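47 KDA membrane antigen (Treponema pallidum, PDB 1O75) binds penicillin, has zinc-dependent carboxypeptidase activity on synthetic depsipeptides and may be a D,D-carboxypeptidase that decreases peptidoglycan cross-linking in this spirochaete. Local coordinates at residues B[10-15]-B[179-184]; B[366-371]-B[393-398]; B[372-377]-B[386-391]. The protein carries 2 engineered substitutions. All coordinates share one frame; numbering follows the deposited sequence.

Contact 1: B[10-15]-B[179-184]; sequences YGYATL and DSRVTE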
# COMPACT_ATOMS: atom_id res chain seq x y z
N TYR B 10 23.06 -34.55 2.97
CA TYR B 10 22.61 -33.17 2.89
C TYR B 10 21.15 -33.03 2.46
O TYR B 10 20.68 -33.75 1.59
CB TYR B 10 23.50 -32.40 1.91
CG TYR B 10 24.96 -32.38 2.32
CD1 TYR B 10 25.83 -33.42 1.95
CD2 TYR B 10 25.47 -31.33 3.07
CE1 TYR B 10 27.17 -33.39 2.32
CE2 TYR B 10 26.81 -31.30 3.45
CZ TYR B 10 27.65 -32.33 3.07
OH TYR B 10 28.97 -32.28 3.45
N GLY B 11 20.44 -32.09 3.09
CA GLY B 11 19.05 -31.87 2.76
C GLY B 11 18.41 -30.81 3.66
O GLY B 11 19.10 -29.93 4.20
N TYR B 12 17.10 -30.90 3.80
CA TYR B 12 16.34 -29.96 4.62
C TYR B 12 15.75 -30.66 5.82
O TYR B 12 15.38 -31.83 5.76
CB TYR B 12 15.21 -29.32 3.80
CG TYR B 12 15.70 -28.31 2.79
CD1 TYR B 12 16.27 -27.11 3.20
CD2 TYR B 12 15.60 -28.56 1.41
CE1 TYR B 12 16.74 -26.17 2.27
CE2 TYR B 12 16.07 -27.63 0.48
CZ TYR B 12 16.63 -26.44 0.92
OH TYR B 12 17.12 -25.52 0.01
N ALA B 13 15.66 -29.91 6.91
CA ALA B 13 15.10 -30.44 8.15
C ALA B 13 14.23 -29.36 8.78
O ALA B 13 14.42 -28.17 8.55
CB ALA B 13 16.22 -30.84 9.11
N THR B 14 13.28 -29.79 9.60
CA THR B 14 12.36 -28.89 10.25
C THR B 14 12.86 -28.61 11.66
O THR B 14 12.98 -29.54 12.46
CB THR B 14 10.95 -29.51 10.30
OG1 THR B 14 10.46 -29.62 8.96
CG2 THR B 14 9.99 -28.65 11.11
N LEU B 15 13.19 -27.35 11.94
CA LEU B 15 13.68 -26.96 13.27
C LEU B 15 12.79 -25.92 13.93
O LEU B 15 12.31 -24.97 13.28
CB LEU B 15 15.11 -26.38 13.17
CG LEU B 15 16.34 -27.28 12.99
CD1 LEU B 15 16.22 -28.07 11.69
CD2 LEU B 15 17.61 -26.40 12.98
N ASP B 179 18.31 -33.93 -0.02
CA ASP B 179 17.98 -33.10 -1.17
C ASP B 179 19.24 -32.68 -1.91
O ASP B 179 20.11 -32.02 -1.35
CB ASP B 179 17.23 -31.86 -0.69
CG ASP B 179 16.56 -31.11 -1.82
OD1 ASP B 179 17.25 -30.77 -2.81
OD2 ASP B 179 15.34 -30.86 -1.72
N SER B 180 19.34 -33.07 -3.18
CA SER B 180 20.51 -32.77 -3.99
C SER B 180 20.78 -31.28 -4.17
O SER B 180 21.84 -30.89 -4.66
CB SER B 180 20.39 -33.41 -5.37
OG SER B 180 19.37 -32.77 -6.13
N ARG B 181 19.83 -30.44 -3.80
CA ARG B 181 20.02 -29.00 -3.92
C ARG B 181 20.91 -28.49 -2.77
O ARG B 181 21.54 -27.43 -2.87
CB ARG B 181 18.67 -28.29 -3.90
CG ARG B 181 17.82 -28.59 -5.13
CD ARG B 181 16.46 -27.95 -5.03
NE ARG B 181 15.65 -28.57 -3.99
CZ ARG B 181 14.44 -28.13 -3.65
NH1 ARG B 181 13.92 -27.07 -4.26
NH2 ARG B 181 13.75 -28.76 -2.71
N VAL B 182 20.96 -29.26 -1.68
CA VAL B 182 21.79 -28.89 -0.53
C VAL B 182 23.13 -29.64 -0.55
O VAL B 182 23.14 -30.86 -0.61
CB VAL B 182 21.08 -29.22 0.79
CG1 VAL B 182 21.93 -28.77 1.97
CG2 VAL B 182 19.70 -28.55 0.82
N THR B 183 24.23 -28.90 -0.51
CA THR B 183 25.58 -29.47 -0.50
C THR B 183 26.41 -28.81 0.60
O THR B 183 25.92 -27.95 1.34
CB THR B 183 26.31 -29.22 -1.83
OG1 THR B 183 26.67 -27.84 -1.92
CG2 THR B 183 25.42 -29.58 -3.01
N GLU B 184 27.69 -29.19 0.71
CA GLU B 184 28.55 -28.61 1.74
C GLU B 184 28.78 -27.12 1.52
O GLU B 184 29.22 -26.42 2.42
CB GLU B 184 29.91 -29.33 1.77
CG GLU B 184 30.83 -28.96 0.62
CD GLU B 184 32.12 -29.77 0.60
OE1 GLU B 184 32.78 -29.86 1.67
OE2 GLU B 184 32.47 -30.29 -0.48
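A type I beta turn, Asp179 to Val182, follows the short strand 177-178 and lies against strand 8-16 of the large mixed sheet in the Tp47 domain a family region. The turn is closed by the amide of Val182 bonding to the carbonyl of Asp179, and it also contains an Asx turn, because Asp179 OD1 accepts from the backbone N of Arg181. One backbone bond ties it to the strand: Asp179 N reaches Tyr10 O at 2.9 Å, nearly straight at 164° and on a lone pair in the carbonyl plane. Here the chains come very close, with Asp179 N 3.5 Å from Gly11 CA, room that a residue without a side chain provides.

The carboxylate of Asp179 has its CG anti to the backbone N (chi1 -166°). OD1 takes the amide of Arg181 on its anti lone pair and NE on its syn lone pair, while Asp179 OD2 takes Arg181 NH2 at 2.8 Å, so the guanidinium grips the carboxylate side-on. A bend at chi3 (-69°) curls the arginine back for this salt bridge, which should hold the carboxylate ionised.

Val182 projects toward the strand. Val182 CG2 lies over one face of the Tyr12 ring, shifted toward its rim, in a CH-pi contact 3.9 Å from the centroid, while Asp179 OD2 meets the ring's edge; Phe157 and Pro159 of strand 143-163 also touch Tyr12. Packing is tightest at Tyr10 CB, 3.0 Å from Val182 O and 4.0 Å from Val182 CG1. The Tyr10 ring runs outward along the departing chain, with Thr183 CA and Glu184 N over one face. Beside it Glu184 extends in the same direction, and Glu184 CB lies 3.5 Å from Tyr10 OH.

Contact 2: B[366-371]-B[393-398]; sequences FADGQP and GTEYTV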
# COMPACT_ATOMS: atom_id res chain seq x y z
N PHE B 366 -4.01 13.62 10.86
CA PHE B 366 -5.09 12.88 10.22
C PHE B 366 -6.09 12.36 11.23
O PHE B 366 -5.73 12.00 12.35
CB PHE B 366 -4.50 11.71 9.42
CG PHE B 366 -3.69 10.75 10.24
CD1 PHE B 366 -4.30 9.68 10.90
CD2 PHE B 366 -2.31 10.90 10.35
CE1 PHE B 366 -3.54 8.78 11.66
CE2 PHE B 366 -1.55 10.01 11.11
CZ PHE B 366 -2.16 8.95 11.77
N ALA B 367 -7.37 12.34 10.84
CA ALA B 367 -8.41 11.84 11.71
C ALA B 367 -8.33 10.32 11.65
O ALA B 367 -8.03 9.75 10.60
CB ALA B 367 -9.77 12.31 11.24
N ASP B 368 -8.57 9.67 12.79
CA ASP B 368 -8.49 8.21 12.93
C ASP B 368 -8.36 7.40 11.63
O ASP B 368 -7.25 6.99 11.27
CB ASP B 368 -9.68 7.69 13.76
CG ASP B 368 -9.72 8.31 15.17
OD1 ASP B 368 -8.65 8.53 15.78
OD2 ASP B 368 -10.84 8.56 15.68
N GLY B 369 -9.47 7.17 10.93
CA GLY B 369 -9.40 6.40 9.70
C GLY B 369 -9.67 7.23 8.46
O GLY B 369 -10.48 6.85 7.60
N GLN B 370 -8.97 8.35 8.35
CA GLN B 370 -9.15 9.26 7.23
C GLN B 370 -7.83 9.62 6.57
O GLN B 370 -6.76 9.36 7.11
CB GLN B 370 -9.83 10.53 7.72
CG GLN B 370 -11.21 10.31 8.28
CD GLN B 370 -12.21 9.94 7.21
OE1 GLN B 370 -12.38 10.67 6.23
NE2 GLN B 370 -12.89 8.81 7.38
N PRO B 371 -7.89 10.21 5.36
CA PRO B 371 -6.67 10.61 4.65
C PRO B 371 -6.03 11.76 5.42
O PRO B 371 -6.72 12.47 6.15
CB PRO B 371 -7.19 11.07 3.29
CG PRO B 371 -8.45 10.27 3.11
CD PRO B 371 -9.07 10.33 4.48
N GLY B 393 -14.16 19.74 17.81
CA GLY B 393 -14.81 18.57 18.37
C GLY B 393 -14.25 17.28 17.81
O GLY B 393 -14.50 16.20 18.36
N THR B 394 -13.49 17.37 16.72
CA THR B 394 -12.91 16.18 16.10
C THR B 394 -11.54 15.85 16.71
O THR B 394 -10.72 16.74 16.91
CB THR B 394 -12.72 16.36 14.58
OG1 THR B 394 -13.98 16.67 13.98
CG2 THR B 394 -12.16 15.08 13.96
N GLU B 395 -11.31 14.58 17.00
CA GLU B 395 -10.04 14.15 17.56
C GLU B 395 -9.13 13.65 16.44
O GLU B 395 -9.37 12.59 15.85
CB GLU B 395 -10.24 13.04 18.59
CG GLU B 395 -8.97 12.27 18.91
CD GLU B 395 -9.23 11.03 19.74
OE1 GLU B 395 -9.30 11.15 20.99
OE2 GLU B 395 -9.38 9.94 19.15
N TYR B 396 -8.08 14.42 16.17
CA TYR B 396 -7.11 14.07 15.13
C TYR B 396 -5.85 13.45 15.73
O TYR B 396 -5.56 13.61 16.92
CB TYR B 396 -6.69 15.31 14.34
CG TYR B 396 -7.80 15.99 13.57
CD1 TYR B 396 -8.66 16.89 14.20
CD2 TYR B 396 -7.96 15.76 12.21
CE1 TYR B 396 -9.67 17.54 13.48
CE2 TYR B 396 -8.96 16.40 11.48
CZ TYR B 396 -9.81 17.29 12.12
OH TYR B 396 -10.77 17.95 11.38
N THR B 397 -5.11 12.73 14.90
CA THR B 397 -3.86 12.13 15.32
C THR B 397 -2.80 13.06 14.76
O THR B 397 -2.89 13.48 13.60
CB THR B 397 -3.66 10.72 14.72
OG1 THR B 397 -4.66 9.83 15.24
CG2 THR B 397 -2.27 10.18 15.08
N VAL B 398 -1.82 13.40 15.60
CA VAL B 398 -0.72 14.26 15.19
C VAL B 398 0.58 13.51 15.43
O VAL B 398 0.92 13.18 16.58
CB VAL B 398 -0.65 15.58 16.01
CG1 VAL B 398 0.48 16.46 15.47
CG2 VAL B 398 -1.97 16.31 15.94
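Two backbone hydrogen bonds join Phe366 and Thr397 in both directions. Thr397 N donates to Phe366 O at 2.7 Å and 166°, approaching from above the carbonyl plane, whereas Phe366 N donates to Thr397 O at 3.0 Å and lies in the plane of its acceptor carbonyl. The chains part after Ala367 and Tyr396. There Asp368 and Glu395 bring their carboxylates together almost at right angles, Asp368 OD1 lying 3.7 Å from Glu395 OE2, two like charges that would be expected to repel if both are ionised. Lys411 may soften this: its side chain touches Glu395 and its ammonium makes a long, weak ion pair with Asp368 OD1, while Lys411 of the second subunit makes another with OD2. The same Lys411 within the chain is hydrogen-bonded to Thr397 OG1. Asp368 N is buried here with no partner in the model.

The bonded residues form an antiparallel hydrogen-bonded pair between the central strands 362-367 and 396-401 of the four-stranded C-terminal sheet, at the end where both strands open into loops. Phe366 and Thr397 project from the same face, side by side. The phenyl group occupies the crowded position between its backbone N and carbonyl carbon (chi1 59°), which lays one ring face against the threonine: Thr397 CB sits 3.9 Å from the ring centroid in a CH-pi contact, and Thr397 CG2, anti to its own backbone N, comes to 3.5 Å from Phe366 CZ near the rim.

Tyr396, which is buried, packs on Ala367. Tyr396 CD2 passes 3.7 Å from Ala367 N and 4.0 Å from Ala367 CB, Thr394 CG2 covers one ring face, and its hydroxyl bonds to the amide of Thr391.

Contact 3: B[372-377]-B[386-391]; sequences KLVSDQ and LSADFT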
# COMPACT_ATOMS: atom_id res chain seq x y z
N LYS B 372 -4.73 11.95 5.26
CA LYS B 372 -4.01 13.01 5.96
C LYS B 372 -4.44 14.39 5.51
O LYS B 372 -4.63 14.64 4.32
CB LYS B 372 -2.50 12.88 5.73
CG LYS B 372 -1.85 11.69 6.42
CD LYS B 372 -0.38 11.57 6.03
CE LYS B 372 0.26 10.33 6.66
NZ LYS B 372 1.65 10.10 6.16
N LEU B 373 -4.61 15.30 6.47
CA LEU B 373 -4.98 16.67 6.16
C LEU B 373 -3.68 17.44 6.02
O LEU B 373 -3.56 18.38 5.24
CB LEU B 373 -5.80 17.30 7.29
CG LEU B 373 -7.10 16.61 7.74
CD1 LEU B 373 -7.87 17.60 8.60
CD2 LEU B 373 -7.94 16.19 6.54
N VAL B 374 -2.69 17.00 6.79
CA VAL B 374 -1.36 17.61 6.81
C VAL B 374 -0.31 16.52 6.61
O VAL B 374 -0.29 15.52 7.33
CB VAL B 374 -1.13 18.31 8.18
CG1 VAL B 374 0.28 18.82 8.28
CG2 VAL B 374 -2.13 19.44 8.36
N SER B 375 0.57 16.70 5.62
CA SER B 375 1.62 15.72 5.36
C SER B 375 3.00 16.34 5.43
O SER B 375 3.32 17.26 4.67
CB SER B 375 1.46 15.08 3.98
OG SER B 375 0.48 14.06 4.00
N ASP B 376 3.82 15.82 6.34
CA ASP B 376 5.19 16.27 6.52
C ASP B 376 5.36 17.78 6.50
O ASP B 376 6.18 18.31 5.76
CB ASP B 376 6.06 15.65 5.43
CG ASP B 376 7.52 15.66 5.79
OD1 ASP B 376 7.83 15.29 6.95
OD2 ASP B 376 8.35 16.01 4.93
N GLN B 377 4.59 18.48 7.33
CA GLN B 377 4.69 19.93 7.40
C GLN B 377 5.68 20.37 8.46
O GLN B 377 5.54 20.01 9.63
CB GLN B 377 3.32 20.55 7.70
CG GLN B 377 2.38 20.56 6.52
CD GLN B 377 3.00 21.23 5.31
OE1 GLN B 377 3.38 22.40 5.36
NE2 GLN B 377 3.10 20.49 4.21
N LEU B 386 -1.56 26.15 9.48
CA LEU B 386 -1.39 25.18 8.41
C LEU B 386 -2.46 25.22 7.31
O LEU B 386 -3.51 25.84 7.47
CB LEU B 386 -1.34 23.77 9.02
CG LEU B 386 -0.27 23.55 10.10
CD1 LEU B 386 -0.55 22.26 10.87
CD2 LEU B 386 1.11 23.50 9.45
N SER B 387 -2.15 24.55 6.19
CA SER B 387 -3.05 24.46 5.04
C SER B 387 -4.16 23.46 5.34
O SER B 387 -4.31 22.47 4.62
CB SER B 387 -2.29 23.99 3.80
OG SER B 387 -1.24 24.87 3.46
N ALA B 388 -4.93 23.72 6.39
CA ALA B 388 -6.01 22.82 6.74
C ALA B 388 -6.91 23.41 7.81
O ALA B 388 -6.51 24.24 8.61
CB ALA B 388 -5.44 21.48 7.21
N ASP B 389 -8.16 22.96 7.79
CA ASP B 389 -9.15 23.41 8.75
C ASP B 389 -9.49 22.24 9.64
O ASP B 389 -10.00 21.22 9.17
CB ASP B 389 -10.41 23.90 8.01
CG ASP B 389 -10.17 25.18 7.24
OD1 ASP B 389 -10.06 26.25 7.89
OD2 ASP B 389 -10.08 25.12 5.99
N PHE B 390 -9.20 22.37 10.92
CA PHE B 390 -9.48 21.30 11.86
C PHE B 390 -10.89 21.43 12.42
O PHE B 390 -11.23 22.40 13.11
CB PHE B 390 -8.44 21.31 12.98
CG PHE B 390 -7.02 21.14 12.49
CD1 PHE B 390 -6.63 19.97 11.85
CD2 PHE B 390 -6.09 22.17 12.63
CE1 PHE B 390 -5.33 19.83 11.35
CE2 PHE B 390 -4.80 22.04 12.14
CZ PHE B 390 -4.42 20.86 11.50
N THR B 391 -11.72 20.43 12.11
CA THR B 391 -13.10 20.39 12.56
C THR B 391 -13.21 20.34 14.08
O THR B 391 -12.86 19.33 14.70
CB THR B 391 -13.83 19.15 11.99
OG1 THR B 391 -13.74 19.15 10.56
CG2 THR B 391 -15.30 19.16 12.40
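A classic beta bulge, in which Leu373 and Val374 both face Val365, kinks edge strand 372-378 of the C-terminal sheet and turns two successive apolar side chains toward the loop 386-391. The side chains meet through apolar packing, and no polar bond joins the segments; even Leu373 and Ala388, the closest pair, have their CA atoms 6.3 Å from each other.

Val374 CG2 meets three residues of the loop. CG1 lies anti to the backbone N (chi1 174°), so CG2, beside that N, is the methyl turned to it. Val374 CG2 lies 4.1 Å from Leu386 CD1 and equally far from Ala388 CB, and it also approaches Phe390 CZ obliquely. Val374 and Leu386 cross at about a right angle. Leu386 spreads its branches, CD1 to the valine and CD2 to Gln377 CB.

Leu373, CG anti to its carbonyl carbon, packs CB against Ala388 CB at 4.2 Å and sends CD1 to Phe390 CD1. Phe390 also meets the Tyr396 ring edge-to-face and touches Val365; Phe225 of the second subunit packs on Leu373. The loop is held by backbone bonds of Leu386 to Lys346 and of Phe390 to Gly345, between strands 340-344 and 347-351. The inverse gamma turn centred on Ser387, closed by a weak bond from Ala388 N to Leu386 O, bends it between two residues that both meet Val374.

Further along, Gln377 bends at chi2 (-55°), and its NE2 makes a long, bent bond of 3.3 Å to Ser375 O from above the carbonyl plane. Here Asp376 and Gln377 both face Val363 in a G1 beta bulge. With the classic bulge opposite Val365, it marks where the chain turns a corner in the outermost strand, within this chain, of the four-stranded antiparallel sheet.

Overall arrangement
Contact 1 closes first along the chain, on the large mixed sheet, and lies about 52 Å and 55 Å, centre to centre, from contacts 2 and 3, on the opposite side of the chain's centre. Contacts 2 and 3 are only about 10 Å apart, centre to centre, and belong to one C-terminal antiparallel sheet, where strands 362-367 and 372-378 are neighbours; the segments of contact 3 both fall between those of contact 2 in sequence. Tyr396 bridges them, packing CE2 against Leu373 CD1. Both also touch the second subunit in the crystal dimer. The three contacts thus mark two distant ends of an elongated multidomain molecule.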